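PDB 7O79: Poly(Beta-D-mannuronate) lyase from Pseudopedobacter saltans, which probably cleaves the poly(beta-D-mannuronate) of alginate by beta-elimination, as a beta-helical lyase of polysaccharide lyase family 6. Local coordinates for residues A291-E297 with P343-M349; G181-G187 with S236-N240; G313-D317 with L350-N355. One frame throughout, in Å; residues are numbered along the deposited sequence.

Interaction 1: residues A291-E297 with P343-M349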
ATOM      1  N   ALA A 291     -15.953  15.211  25.025  1.00 23.37           N
ATOM      2  CA  ALA A 291     -15.874  16.457  24.278  1.00 23.91           C
ATOM      3  C   ALA A 291     -15.104  17.486  25.099  1.00 25.58           C
ATOM      4  O   ALA A 291     -15.478  17.779  26.240  1.00 25.34           O
ATOM      5  CB  ALA A 291     -17.272  16.974  23.934  1.00 26.44           C
ATOM      6  N   LEU A 292     -14.024  18.025  24.519  1.00 24.32           N
ATOM      7  CA  LEU A 292     -13.240  19.060  25.188  1.00 22.79           C
ATOM      8  C   LEU A 292     -13.876  20.437  25.026  1.00 25.11           C
ATOM      9  O   LEU A 292     -13.641  21.319  25.855  1.00 25.55           O
ATOM     10  CB  LEU A 292     -11.812  19.082  24.637  1.00 23.50           C
ATOM     11  CG  LEU A 292     -10.952  17.842  24.892  1.00 27.31           C
ATOM     12  CD1 LEU A 292      -9.570  18.027  24.256  1.00 29.48           C
ATOM     13  CD2 LEU A 292     -10.847  17.584  26.398  1.00 24.98           C
ATOM     14  N   THR A 293     -14.644  20.637  23.948  1.00 27.04           N
ATOM     15  CA  THR A 293     -15.451  21.828  23.707  1.00 27.01           C
ATOM     16  C   THR A 293     -16.799  21.405  23.144  1.00 24.53           C
ATOM     17  O   THR A 293     -16.993  20.261  22.723  1.00 23.45           O
ATOM     18  CB  THR A 293     -14.813  22.800  22.698  1.00 26.87           C
ATOM     19  OG1 THR A 293     -15.085  22.311  21.379  1.00 28.08           O
ATOM     20  CG2 THR A 293     -13.300  22.927  22.899  1.00 28.47           C
ATOM     21  N   ASP A 294     -17.723  22.366  23.072  1.00 26.25           N
ATOM     22  CA  ASP A 294     -19.046  22.073  22.529  1.00 28.35           C
ATOM     23  C   ASP A 294     -19.038  21.833  21.031  1.00 25.74           C
ATOM     24  O   ASP A 294     -20.087  21.483  20.480  1.00 26.24           O
ATOM     25  CB  ASP A 294     -20.009  23.210  22.852  1.00 29.03           C
ATOM     26  CG  ASP A 294     -20.262  23.323  24.329  1.00 30.08           C
ATOM     27  OD1 ASP A 294     -20.207  22.274  24.986  1.00 27.08           O
ATOM     28  OD2 ASP A 294     -20.514  24.434  24.838  1.00 35.68           O
ATOM     29  N   LYS A 295     -17.895  22.009  20.365  1.00 24.79           N
ATOM     30  CA  LYS A 295     -17.832  21.940  18.910  1.00 28.05           C
ATOM     31  C   LYS A 295     -17.424  20.572  18.378  1.00 26.30           C
ATOM     32  O   LYS A 295     -17.469  20.370  17.156  1.00 24.73           O
ATOM     33  CB  LYS A 295     -16.865  23.006  18.373  1.00 28.91           C
ATOM     34  CG  LYS A 295     -17.199  24.406  18.895  1.00 30.93           C
ATOM     35  CD  LYS A 295     -16.849  25.475  17.902  1.00 35.40           C
ATOM     36  CE  LYS A 295     -17.351  26.855  18.375  1.00 42.89           C
ATOM     37  NZ  LYS A 295     -18.814  26.846  18.685  1.00 46.01           N
ATOM     38  N   TYR A 296     -17.050  19.639  19.255  1.00 23.30           N
ATOM     39  CA  TYR A 296     -16.569  18.326  18.833  1.00 23.79           C
ATOM     40  C   TYR A 296     -17.603  17.609  17.982  1.00 24.42           C
ATOM     41  O   TYR A 296     -18.756  17.454  18.390  1.00 23.93           O
ATOM     42  CB  TYR A 296     -16.203  17.498  20.066  1.00 23.48           C
ATOM     43  CG  TYR A 296     -15.713  16.088  19.795  1.00 23.15           C
ATOM     44  CD1 TYR A 296     -14.839  15.805  18.757  1.00 23.76           C
ATOM     45  CD2 TYR A 296     -16.095  15.046  20.619  1.00 23.96           C
ATOM     46  CE1 TYR A 296     -14.383  14.499  18.533  1.00 22.65           C
ATOM     47  CE2 TYR A 296     -15.640  13.751  20.416  1.00 20.44           C
ATOM     48  CZ  TYR A 296     -14.799  13.478  19.381  1.00 22.64           C
ATOM     49  OH  TYR A 296     -14.380  12.178  19.199  1.00 21.69           O
ATOM     50  N   GLU A 297     -17.187  17.189  16.777  1.00 25.57           N
ATOM     51  CA  GLU A 297     -18.011  16.377  15.887  1.00 24.62           C
ATOM     52  C   GLU A 297     -17.367  14.999  15.773  1.00 25.51           C
ATOM     53  O   GLU A 297     -16.481  14.781  14.924  1.00 24.04           O
ATOM     54  CB  GLU A 297     -18.161  17.032  14.509  1.00 27.17           C
ATOM     55  CG  GLU A 297     -18.644  18.489  14.599  1.00 34.05           C
ATOM     56  CD  GLU A 297     -18.636  19.222  13.252  1.00 43.26           C
ATOM     57  OE1 GLU A 297     -19.369  20.229  13.123  1.00 43.37           O
ATOM     58  OE2 GLU A 297     -17.941  18.766  12.316  1.00 41.37           O
ATOM     59  N   PRO A 343      -8.635  22.693  19.995  1.00 29.10           N
ATOM     60  CA  PRO A 343      -9.673  21.680  19.777  1.00 29.97           C
ATOM     61  C   PRO A 343     -11.013  22.324  19.462  1.00 28.80           C
ATOM     62  O   PRO A 343     -11.403  23.322  20.065  1.00 31.57           O
ATOM     63  CB  PRO A 343      -9.716  20.904  21.103  1.00 28.76           C
ATOM     64  CG  PRO A 343      -8.790  21.630  22.045  1.00 36.78           C
ATOM     65  CD  PRO A 343      -7.861  22.467  21.228  1.00 31.52           C
ATOM     66  N   GLY A 344     -11.696  21.754  18.481  1.00 29.48           N
ATOM     67  CA  GLY A 344     -13.018  22.205  18.092  1.00 26.38           C
ATOM     68  C   GLY A 344     -13.764  21.024  17.520  1.00 29.45           C
ATOM     69  O   GLY A 344     -14.031  20.049  18.243  1.00 26.46           O
ATOM     70  N   ALA A 345     -14.082  21.093  16.220  1.00 21.84           N
ATOM     71  CA  ALA A 345     -14.706  19.964  15.546  1.00 27.09           C
ATOM     72  C   ALA A 345     -13.850  18.702  15.673  1.00 25.23           C
ATOM     73  O   ALA A 345     -14.384  17.603  15.859  1.00 22.27           O
ATOM     74  CB  ALA A 345     -14.964  20.317  14.079  1.00 25.31           C
ATOM     75  N   ASP A 346     -12.524  18.831  15.577  1.00 28.63           N
ATOM     76  CA  ASP A 346     -11.659  17.691  15.843  1.00 27.00           C
ATOM     77  C   ASP A 346     -10.854  17.973  17.099  1.00 26.25           C
ATOM     78  O   ASP A 346     -10.684  19.121  17.528  1.00 25.09           O
ATOM     79  CB  ASP A 346     -10.696  17.388  14.679  1.00 21.44           C
ATOM     80  CG  ASP A 346      -9.627  18.457  14.494  1.00 29.73           C
ATOM     81  OD1 ASP A 346      -8.694  18.499  15.333  1.00 30.98           O
ATOM     82  OD2 ASP A 346      -9.652  19.176  13.475  1.00 33.04           O
ATOM     83  N   GLN A 347     -10.330  16.905  17.676  1.00 25.87           N
ATOM     84  CA  GLN A 347      -9.521  16.974  18.877  1.00 22.63           C
ATOM     85  C   GLN A 347      -8.165  16.319  18.608  1.00 23.93           C
ATOM     86  O   GLN A 347      -7.633  15.593  19.441  1.00 20.41           O
ATOM     87  CB  GLN A 347     -10.273  16.336  20.054  1.00 21.07           C
ATOM     88  CG  GLN A 347     -11.678  16.972  20.220  1.00 25.95           C
ATOM     89  CD  GLN A 347     -12.451  16.576  21.482  1.00 22.67           C
ATOM     90  OE1 GLN A 347     -13.202  17.381  22.013  1.00 21.96           O
ATOM     91  NE2 GLN A 347     -12.288  15.338  21.945  1.00 22.99           N
ATOM     92  N   ARG A 348      -7.607  16.580  17.409  1.00 24.12           N
ATOM     93  CA  ARG A 348      -6.325  16.021  16.957  1.00 22.51           C
ATOM     94  C   ARG A 348      -5.128  16.672  17.652  1.00 26.33           C
ATOM     95  O   ARG A 348      -4.327  17.406  17.058  1.00 26.40           O
ATOM     96  CB  ARG A 348      -6.198  16.136  15.446  1.00 21.73           C
ATOM     97  CG  ARG A 348      -7.229  15.326  14.682  1.00 26.00           C
ATOM     98  CD  ARG A 348      -7.278  15.850  13.286  1.00 26.01           C
ATOM     99  NE  ARG A 348      -6.014  15.602  12.612  1.00 25.88           N
ATOM    100  CZ  ARG A 348      -5.853  15.737  11.304  1.00 29.65           C
ATOM    101  NH1 ARG A 348      -6.888  16.145  10.565  1.00 24.65           N
ATOM    102  NH2 ARG A 348      -4.667  15.491  10.752  1.00 24.56           N
ATOM    103  N   MET A 349      -4.997  16.325  18.915  1.00 19.89           N
ATOM    104  CA  MET A 349      -4.039  16.861  19.860  1.00 23.54           C
ATOM    105  C   MET A 349      -3.264  15.838  20.691  1.00 26.79           C
ATOM    106  O   MET A 349      -2.545  16.234  21.619  1.00 25.33           O
ATOM    107  CB  MET A 349      -4.765  17.888  20.731  1.00 25.07           C
ATOM    108  CG  MET A 349      -6.007  17.249  21.403  1.00 28.79           C
ATOM    109  SD  MET A 349      -5.955  16.150  22.723  1.00 30.68           S
ATOM    110  CE  MET A 349      -5.388  17.147  24.088  1.00 37.14           C
TER
HETATM  111  O   HOH W   1     -13.485  19.968  20.814  1.00 24.37           O
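Gln347 lays its side-chain amide flat on the ring of Tyr296: the two planes are 8° apart, and Gln347 NE2 stands 3.8 Å above the Tyr296 ring plane, over its centre. The oxygen end of the same amide accepts a nearly straight hydrogen bond from the backbone, Leu292 N to Gln347 OE1 at 2.7 Å and 173° at the hydrogen, the donor tilted from the carbonyl plane. One water donates to Gln347 OE1 and to Gly344 O while accepting from Thr293 OG1. With chi1 at 81°, that hydroxyl sits between the backbone N and the carbonyl carbon, where it also receives Lys295 N (3.0 Å from Thr293 OG1), an ST turn within the type I turn Thr293 to Tyr296. Beyond this turn Glu297 N meets Ala345 O at 3.0 Å, in the carbonyl plane on a lone pair. On the apolar side Leu292 CD1 lies 4.3 Å from Pro343 CB and equally far from Met349 CE. Farther out, Tyr287 O and Lys290 O take the protons of Gln347 NE2, and Glu286 OE2 accepts from Gln347 N. Replacing Gln347 by an alanine removes the amide and is likely to leave Leu292 N without its acceptor, the water with one fewer, and a gap over the Tyr296 ring. Backbone bonds at both ends of the buried amide thus fix its rotation while it stacks on Tyr296, joining two surface loops.

Interaction 2: residues G181-G187 with S236-N240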
ATOM      1  N   GLY A 181      -9.077  -3.490  11.938  1.00 25.72           N
ATOM      2  CA  GLY A 181      -8.220  -2.379  12.294  1.00 21.18           C
ATOM      3  C   GLY A 181      -8.670  -1.088  11.670  1.00 24.31           C
ATOM      4  O   GLY A 181      -8.179  -0.022  12.053  1.00 22.83           O
ATOM      5  N   ARG A 182      -9.602  -1.160  10.726  1.00 24.68           N
ATOM      6  CA  ARG A 182     -10.107   0.042  10.071  1.00 26.84           C
ATOM      7  C   ARG A 182     -10.664   1.021  11.101  1.00 26.95           C
ATOM      8  O   ARG A 182     -10.434   2.227  11.015  1.00 32.97           O
ATOM      9  CB  ARG A 182     -11.182  -0.314   9.043  1.00 27.42           C
ATOM     10  CG  ARG A 182     -11.424   0.769   8.004  1.00 32.26           C
ATOM     11  CD  ARG A 182     -12.194   0.232   6.808  1.00 33.06           C
ATOM     12  NE  ARG A 182     -12.683   1.304   5.946  1.00 34.95           N
ATOM     13  CZ  ARG A 182     -13.467   1.116   4.891  1.00 33.32           C
ATOM     14  NH1 ARG A 182     -13.856  -0.108   4.561  1.00 27.02           N
ATOM     15  NH2 ARG A 182     -13.864   2.151   4.163  1.00 32.22           N
ATOM     16  N   SER A 183     -11.397   0.490  12.075  1.00 26.13           N
ATOM     17  CA  SER A 183     -11.988   1.303  13.133  1.00 29.80           C
ATOM     18  C   SER A 183     -11.079   1.408  14.344  1.00 29.24           C
ATOM     19  O   SER A 183     -11.546   1.691  15.454  1.00 31.11           O
ATOM     20  CB  SER A 183     -13.364   0.758  13.532  1.00 27.67           C
ATOM     21  OG  SER A 183     -14.274   0.960  12.465  1.00 28.82           O
ATOM     22  N   GLU A 184      -9.790   1.125  14.145  1.00 30.90           N
ATOM     23  CA  GLU A 184      -8.689   1.470  15.026  1.00 29.52           C
ATOM     24  C   GLU A 184      -8.666   0.389  16.100  1.00 31.30           C
ATOM     25  O   GLU A 184      -8.111   0.583  17.187  1.00 31.77           O
ATOM     26  CB  GLU A 184      -8.859   2.854  15.666  1.00 27.30           C
ATOM     27  CG  GLU A 184      -8.907   4.054  14.682  1.00 31.24           C
ATOM     28  CD  GLU A 184      -7.860   4.088  13.560  1.00 30.70           C
ATOM     29  OE1 GLU A 184      -6.798   3.439  13.639  1.00 32.15           O
ATOM     30  OE2 GLU A 184      -8.105   4.857  12.601  1.00 32.92           O
ATOM     31  N   GLU A 185      -9.297  -0.745  15.802  1.00 27.61           N
ATOM     32  CA  GLU A 185      -9.302  -1.875  16.722  1.00 27.59           C
ATOM     33  C   GLU A 185      -7.876  -2.296  17.079  1.00 27.00           C
ATOM     34  O   GLU A 185      -6.958  -2.240  16.256  1.00 27.97           O
ATOM     35  CB  GLU A 185     -10.046  -3.056  16.108  1.00 27.40           C
ATOM     36  CG  GLU A 185     -11.518  -2.789  15.795  1.00 28.94           C
ATOM     37  CD  GLU A 185     -11.737  -2.358  14.361  1.00 30.29           C
ATOM     38  OE1 GLU A 185     -10.863  -1.655  13.790  1.00 26.48           O
ATOM     39  OE2 GLU A 185     -12.781  -2.745  13.793  1.00 33.88           O
ATOM     40  N   THR A 186      -7.695  -2.737  18.323  1.00 27.43           N
ATOM     41  CA  THR A 186      -6.384  -3.144  18.809  1.00 32.09           C
ATOM     42  C   THR A 186      -6.337  -4.616  19.201  1.00 34.28           C
ATOM     43  O   THR A 186      -5.438  -5.021  19.935  1.00 34.67           O
ATOM     44  CB  THR A 186      -5.956  -2.273  19.992  1.00 30.64           C
ATOM     45  OG1 THR A 186      -6.847  -2.493  21.091  1.00 39.34           O
ATOM     46  CG2 THR A 186      -5.983  -0.801  19.615  1.00 31.55           C
ATOM     47  N   GLY A 187      -7.283  -5.432  18.724  1.00 34.94           N
ATOM     48  CA  GLY A 187      -7.222  -6.863  18.944  1.00 34.91           C
ATOM     49  C   GLY A 187      -6.156  -7.517  18.073  1.00 37.32           C
ATOM     50  O   GLY A 187      -5.486  -6.866  17.273  1.00 35.97           O
ATOM     51  N   SER A 236      -4.813   4.220   9.031  1.00 19.11           N
ATOM     52  CA  SER A 236      -5.643   3.688  10.103  1.00 21.97           C
ATOM     53  C   SER A 236      -5.057   2.356  10.536  1.00 20.75           C
ATOM     54  O   SER A 236      -4.197   1.781   9.855  1.00 23.09           O
ATOM     55  CB  SER A 236      -7.106   3.517   9.659  1.00 22.39           C
ATOM     56  OG  SER A 236      -7.730   4.780   9.600  1.00 30.18           O
ATOM     57  N   GLY A 237      -5.520   1.864  11.685  1.00 23.43           N
ATOM     58  CA  GLY A 237      -5.079   0.568  12.163  1.00 20.31           C
ATOM     59  C   GLY A 237      -3.803   0.621  12.975  1.00 19.47           C
ATOM     60  O   GLY A 237      -3.216   1.679  13.240  1.00 21.21           O
ATOM     61  N   ASN A 238      -3.372  -0.573  13.381  1.00 18.03           N
ATOM     62  CA  ASN A 238      -2.359  -0.755  14.405  1.00 20.56           C
ATOM     63  C   ASN A 238      -1.482  -1.958  14.069  1.00 22.48           C
ATOM     64  O   ASN A 238      -1.858  -2.827  13.287  1.00 20.17           O
ATOM     65  CB  ASN A 238      -2.989  -0.916  15.808  1.00 23.68           C
ATOM     66  CG  ASN A 238      -3.934   0.234  16.171  1.00 26.32           C
ATOM     67  OD1 ASN A 238      -3.481   1.353  16.421  1.00 23.75           O
ATOM     68  ND2 ASN A 238      -5.239  -0.028  16.185  1.00 24.41           N
ATOM     69  N   PHE A 239      -0.296  -1.994  14.681  1.00 23.84           N
ATOM     70  CA  PHE A 239       0.653  -3.111  14.525  1.00 24.27           C
ATOM     71  C   PHE A 239       0.979  -3.390  13.053  1.00 22.14           C
ATOM     72  O   PHE A 239       0.912  -4.525  12.572  1.00 21.82           O
ATOM     73  CB  PHE A 239       0.135  -4.371  15.227  1.00 22.05           C
ATOM     74  CG  PHE A 239      -0.510  -4.093  16.556  1.00 24.60           C
ATOM     75  CD1 PHE A 239       0.268  -3.826  17.671  1.00 27.27           C
ATOM     76  CD2 PHE A 239      -1.885  -4.127  16.701  1.00 23.99           C
ATOM     77  CE1 PHE A 239      -0.323  -3.563  18.896  1.00 29.55           C
ATOM     78  CE2 PHE A 239      -2.473  -3.869  17.918  1.00 27.69           C
ATOM     79  CZ  PHE A 239      -1.693  -3.591  19.016  1.00 25.41           C
ATOM     80  N   ASN A 240       1.349  -2.342  12.324  1.00 20.06           N
ATOM     81  CA  ASN A 240       1.808  -2.531  10.959  1.00 20.66           C
ATOM     82  C   ASN A 240       3.329  -2.533  10.911  1.00 18.75           C
ATOM     83  O   ASN A 240       3.993  -1.984  11.789  1.00 20.32           O
ATOM     84  CB  ASN A 240       1.234  -1.464  10.033  1.00 16.75           C
ATOM     85  CG  ASN A 240      -0.235  -1.713   9.737  1.00 20.03           C
ATOM     86  OD1 ASN A 240      -0.618  -2.834   9.365  1.00 21.35           O
ATOM     87  ND2 ASN A 240      -1.069  -0.700   9.947  1.00 17.51           N
TER
HETATM   88  O   HOH W   2     -10.156   3.712   8.380  1.00 38.16           O
HETATM   89  O   HOH W   3      -4.471   4.223  13.734  1.00 26.78           O
HETATM   90  O   HOH W   4      -4.979   3.302  16.547  1.00 35.19           O
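Glu184 reaches across to Ser236 and Gly237 with both oxygens of its carboxylate. Its CB does not aim directly at 236-240; CG lies anti to the carbonyl carbon, beside the backbone N, and a bend at the second torsion (chi2 -45°) brings the chain round. Glu184 CD then lies 3.7 Å from Gly237 N, with Ser236 CB a little farther off. At the tip, Glu184 OE1 accepts from Gly237 N at 2.8 Å with 157° at the hydrogen, the donor standing above the carboxylate plane. Glu184 OE2 lies 3.0 Å from Ser236 OG, whose proton has another possible acceptor. One water sits between Glu184 OE1 and Gly237 O, and another joins Ser236 OG to Arg182 O.

Asn238 makes the second link. Its ND2 donates to Glu185 O (2.8 Å), which lies in the amide plane although the donor is well above the plane of that carbonyl; a weak bond from Asn238 ND2 to Glu184 O (3.1 Å) supplements it. Thr186 CG2 packs 3.6 Å from Asn238 ND2. Asn238 OD1 accepts from Gln263 N and is also met by a water. Farther along, Phe239 CE2 approaches Thr186 O at 3.8 Å, and the Phe239 ring makes a cation-pi contact with Arg217.

The backbones of the two segments touch directly, Gly181 O lying 3.2 Å from Gly237 CA. Gly181 and Gly237 both have positive phi, at which a CB would jam against the preceding carbonyl oxygen, and Gly181 O accepts from Glu184 N to close a type I turn. Such a loop, thrown out after strand 175-177 and tied to the bend leaving strand 230-236, is consistent with the right-handed parallel beta-helix of the chondroitinase B family, where turns between stacked strands carry excursions.

Interaction 3: residues G313-D317 with L350-N355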
ATOM      1  N   GLY A 313      -5.449   7.530  14.898  1.00 22.65           N
ATOM      2  CA  GLY A 313      -5.011   6.828  16.101  1.00 23.99           C
ATOM      3  C   GLY A 313      -3.758   7.438  16.721  1.00 22.21           C
ATOM      4  O   GLY A 313      -2.806   7.807  16.031  1.00 21.72           O
ATOM      5  N   HIS A 314      -3.768   7.541  18.049  1.00 22.86           N
ATOM      6  CA  HIS A 314      -2.610   7.991  18.812  1.00 24.72           C
ATOM      7  C   HIS A 314      -1.395   7.128  18.463  1.00 24.16           C
ATOM      8  O   HIS A 314      -1.491   5.901  18.426  1.00 22.41           O
ATOM      9  CB  HIS A 314      -2.948   7.871  20.304  1.00 26.71           C
ATOM     10  CG  HIS A 314      -2.032   8.624  21.219  1.00 27.18           C
ATOM     11  ND1 HIS A 314      -2.180   8.602  22.589  1.00 30.56           N
ATOM     12  CD2 HIS A 314      -0.978   9.440  20.966  1.00 26.32           C
ATOM     13  CE1 HIS A 314      -1.257   9.369  23.142  1.00 29.43           C
ATOM     14  NE2 HIS A 314      -0.511   9.884  22.180  1.00 26.72           N
ATOM     15  N   VAL A 315      -0.262   7.763  18.160  1.00 22.61           N
ATOM     16  CA  VAL A 315       0.960   7.024  17.826  1.00 23.29           C
ATOM     17  C   VAL A 315       1.697   6.729  19.129  1.00 24.64           C
ATOM     18  O   VAL A 315       2.363   7.598  19.713  1.00 23.52           O
ATOM     19  CB  VAL A 315       1.854   7.774  16.834  1.00 21.59           C
ATOM     20  CG1 VAL A 315       3.094   6.932  16.507  1.00 21.73           C
ATOM     21  CG2 VAL A 315       1.112   8.079  15.531  1.00 21.04           C
ATOM     22  N   LYS A 316       1.607   5.491  19.582  1.00 23.42           N
ATOM     23  CA  LYS A 316       2.308   5.104  20.791  1.00 24.71           C
ATOM     24  C   LYS A 316       2.882   3.708  20.641  1.00 23.49           C
ATOM     25  O   LYS A 316       2.481   2.930  19.773  1.00 23.10           O
ATOM     26  CB  LYS A 316       1.388   5.181  22.016  1.00 27.30           C
ATOM     27  CG  LYS A 316       0.163   4.303  21.919  1.00 28.48           C
ATOM     28  CD  LYS A 316      -0.859   4.691  22.993  1.00 31.59           C
ATOM     29  CE  LYS A 316      -1.848   3.568  23.230  1.00 38.09           C
ATOM     30  NZ  LYS A 316      -2.812   3.883  24.328  1.00 42.09           N
ATOM     31  N   ASP A 317       3.876   3.421  21.477  1.00 21.89           N
ATOM     32  CA  ASP A 317       4.346   2.066  21.709  1.00 25.57           C
ATOM     33  C   ASP A 317       5.023   1.490  20.467  1.00 24.42           C
ATOM     34  O   ASP A 317       5.100   0.271  20.309  1.00 24.53           O
ATOM     35  CB  ASP A 317       3.178   1.151  22.095  1.00 26.09           C
ATOM     36  CG  ASP A 317       2.514   1.570  23.395  1.00 27.26           C
ATOM     37  OD1 ASP A 317       3.158   2.206  24.254  1.00 31.15           O
ATOM     38  OD2 ASP A 317       1.343   1.173  23.589  1.00 29.25           O
ATOM     39  N   LEU A 350      -3.290  14.555  20.336  1.00 24.17           N
ATOM     40  CA  LEU A 350      -2.545  13.541  21.070  1.00 23.42           C
ATOM     41  C   LEU A 350      -1.142  13.442  20.471  1.00 23.57           C
ATOM     42  O   LEU A 350      -0.958  12.908  19.376  1.00 23.81           O
ATOM     43  CB  LEU A 350      -3.283  12.203  21.031  1.00 23.34           C
ATOM     44  CG  LEU A 350      -4.641  12.209  21.753  1.00 24.77           C
ATOM     45  CD1 LEU A 350      -5.342  10.878  21.591  1.00 22.56           C
ATOM     46  CD2 LEU A 350      -4.513  12.567  23.250  1.00 25.57           C
ATOM     47  N   LEU A 351      -0.154  13.957  21.193  1.00 25.67           N
ATOM     48  CA  LEU A 351       1.225  13.869  20.755  1.00 25.14           C
ATOM     49  C   LEU A 351       1.720  12.425  20.867  1.00 21.24           C
ATOM     50  O   LEU A 351       1.337  11.705  21.792  1.00 22.91           O
ATOM     51  CB  LEU A 351       2.090  14.784  21.614  1.00 25.02           C
ATOM     52  CG  LEU A 351       1.747  16.264  21.471  1.00 28.64           C
ATOM     53  CD1 LEU A 351       2.603  17.094  22.400  1.00 30.24           C
ATOM     54  CD2 LEU A 351       1.956  16.693  20.012  1.00 29.35           C
ATOM     55  N   PRO A 352       2.589  11.985  19.954  1.00 22.01           N
ATOM     56  CA  PRO A 352       3.122  10.621  20.050  1.00 21.92           C
ATOM     57  C   PRO A 352       3.811  10.417  21.394  1.00 27.38           C
ATOM     58  O   PRO A 352       4.409  11.342  21.946  1.00 24.07           O
ATOM     59  CB  PRO A 352       4.107  10.536  18.876  1.00 21.52           C
ATOM     60  CG  PRO A 352       3.610  11.620  17.898  1.00 22.42           C
ATOM     61  CD  PRO A 352       3.172  12.721  18.813  1.00 21.95           C
ATOM     62  N   GLU A 353       3.668   9.208  21.949  1.00 24.71           N
ATOM     63  CA  GLU A 353       4.158   8.932  23.293  1.00 23.69           C
ATOM     64  C   GLU A 353       4.628   7.488  23.372  1.00 24.23           C
ATOM     65  O   GLU A 353       4.121   6.613  22.672  1.00 22.45           O
ATOM     66  CB  GLU A 353       3.088   9.182  24.366  1.00 24.73           C
ATOM     67  CG  GLU A 353       1.929   8.184  24.290  1.00 29.63           C
ATOM     68  CD  GLU A 353       0.914   8.283  25.426  1.00 34.94           C
ATOM     69  OE1 GLU A 353       1.001   9.205  26.270  1.00 39.58           O
ATOM     70  OE2 GLU A 353       0.001   7.426  25.454  1.00 34.92           O
ATOM     71  N   ASN A 354       5.616   7.254  24.229  1.00 24.94           N
ATOM     72  CA  ASN A 354       6.142   5.912  24.491  1.00 25.26           C
ATOM     73  C   ASN A 354       6.602   5.193  23.226  1.00 25.09           C
ATOM     74  O   ASN A 354       6.476   3.971  23.127  1.00 22.16           O
ATOM     75  CB  ASN A 354       5.120   5.048  25.235  1.00 25.35           C
ATOM     76  CG  ASN A 354       5.776   3.896  25.977  1.00 27.70           C
ATOM     77  OD1 ASN A 354       6.826   4.069  26.559  1.00 29.73           O
ATOM     78  ND2 ASN A 354       5.164   2.727  25.946  1.00 30.51           N
ATOM     79  N   ASN A 355       7.133   5.924  22.245  1.00 21.55           N
ATOM     80  CA  ASN A 355       7.745   5.303  21.077  1.00 21.24           C
ATOM     81  C   ASN A 355       9.264   5.292  21.211  1.00 22.48           C
ATOM     82  O   ASN A 355       9.861   6.219  21.757  1.00 26.38           O
ATOM     83  CB  ASN A 355       7.374   6.039  19.793  1.00 19.68           C
ATOM     84  CG  ASN A 355       5.865   6.137  19.598  1.00 22.42           C
ATOM     85  OD1 ASN A 355       5.188   5.146  19.289  1.00 20.16           O
ATOM     86  ND2 ASN A 355       5.335   7.327  19.815  1.00 22.27           N
TER
HETATM   87  O   HOH W   5       0.197  10.432  18.049  1.00 20.83           O
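The His314 ring, its CG anti to the backbone N (chi1 -164°), is turned so that one face lies against Leu350 CB, 3.7 Å from the ring centroid, a CH-pi contact. In the ring's own plane His314 NE2 donates to Leu351 O at 2.6 Å, approaching from above the plane of that carbonyl. Glu353 comes across the same ring, with its OE2 3.3 Å from His314 CE1; its other carboxylate oxygen is held by Lys388 N. The Glu353 chain, extended beyond CG, runs beside that of Lys316, both with CG between the backbone N and the carbonyl carbon. Their charged ends do not touch, Lys316 NZ lying 4.7 Å from Glu353 OE2, so what links them is at most a longer-range attraction.

The two segments run in nearly the same direction and lead into strands 319-328 and 356-364, parallel neighbours on successive coils of the beta-helix; a single bridge couples Lys316 with Glu353. Val315 O serves two donors. Glu353 N (3.0 Å from Val315 O) arrives nearly end-on to the carbonyl, whereas Asn355 ND2 comes from above the carbonyl plane in a nearly straight bond (175° at the hydrogen). The other end of the Asn355 amide, OD1, accepts from Gly318 N. Nearer the surface, Asn354 ND2 meets Asp317 OD1 at 2.7 Å, with the amide and carboxylate planes 88° apart.

Overall arrangement
Interactions 1 and 3 share two excursions: 343-349 continues directly into 350-355, while 291-297 precedes 313-317, so their segments alternate in sequence. Their centres are 19 Å apart. Interaction 3 lies by the bases of these excursions, where they join the coils of the beta-helix, and interaction 1 joins them farther out, 30 Å from the chain centre against 22 Å. Interaction 2 forms earlier along the chain; its centre is 14 Å from that of interaction 3, with nearest atoms about 4 Å apart, but 22 Å from that of interaction 1. Gln263 touches Thr186 and Phe239 of interaction 2 and Lys316 of interaction 3. All three lie on one side of the chain's centre.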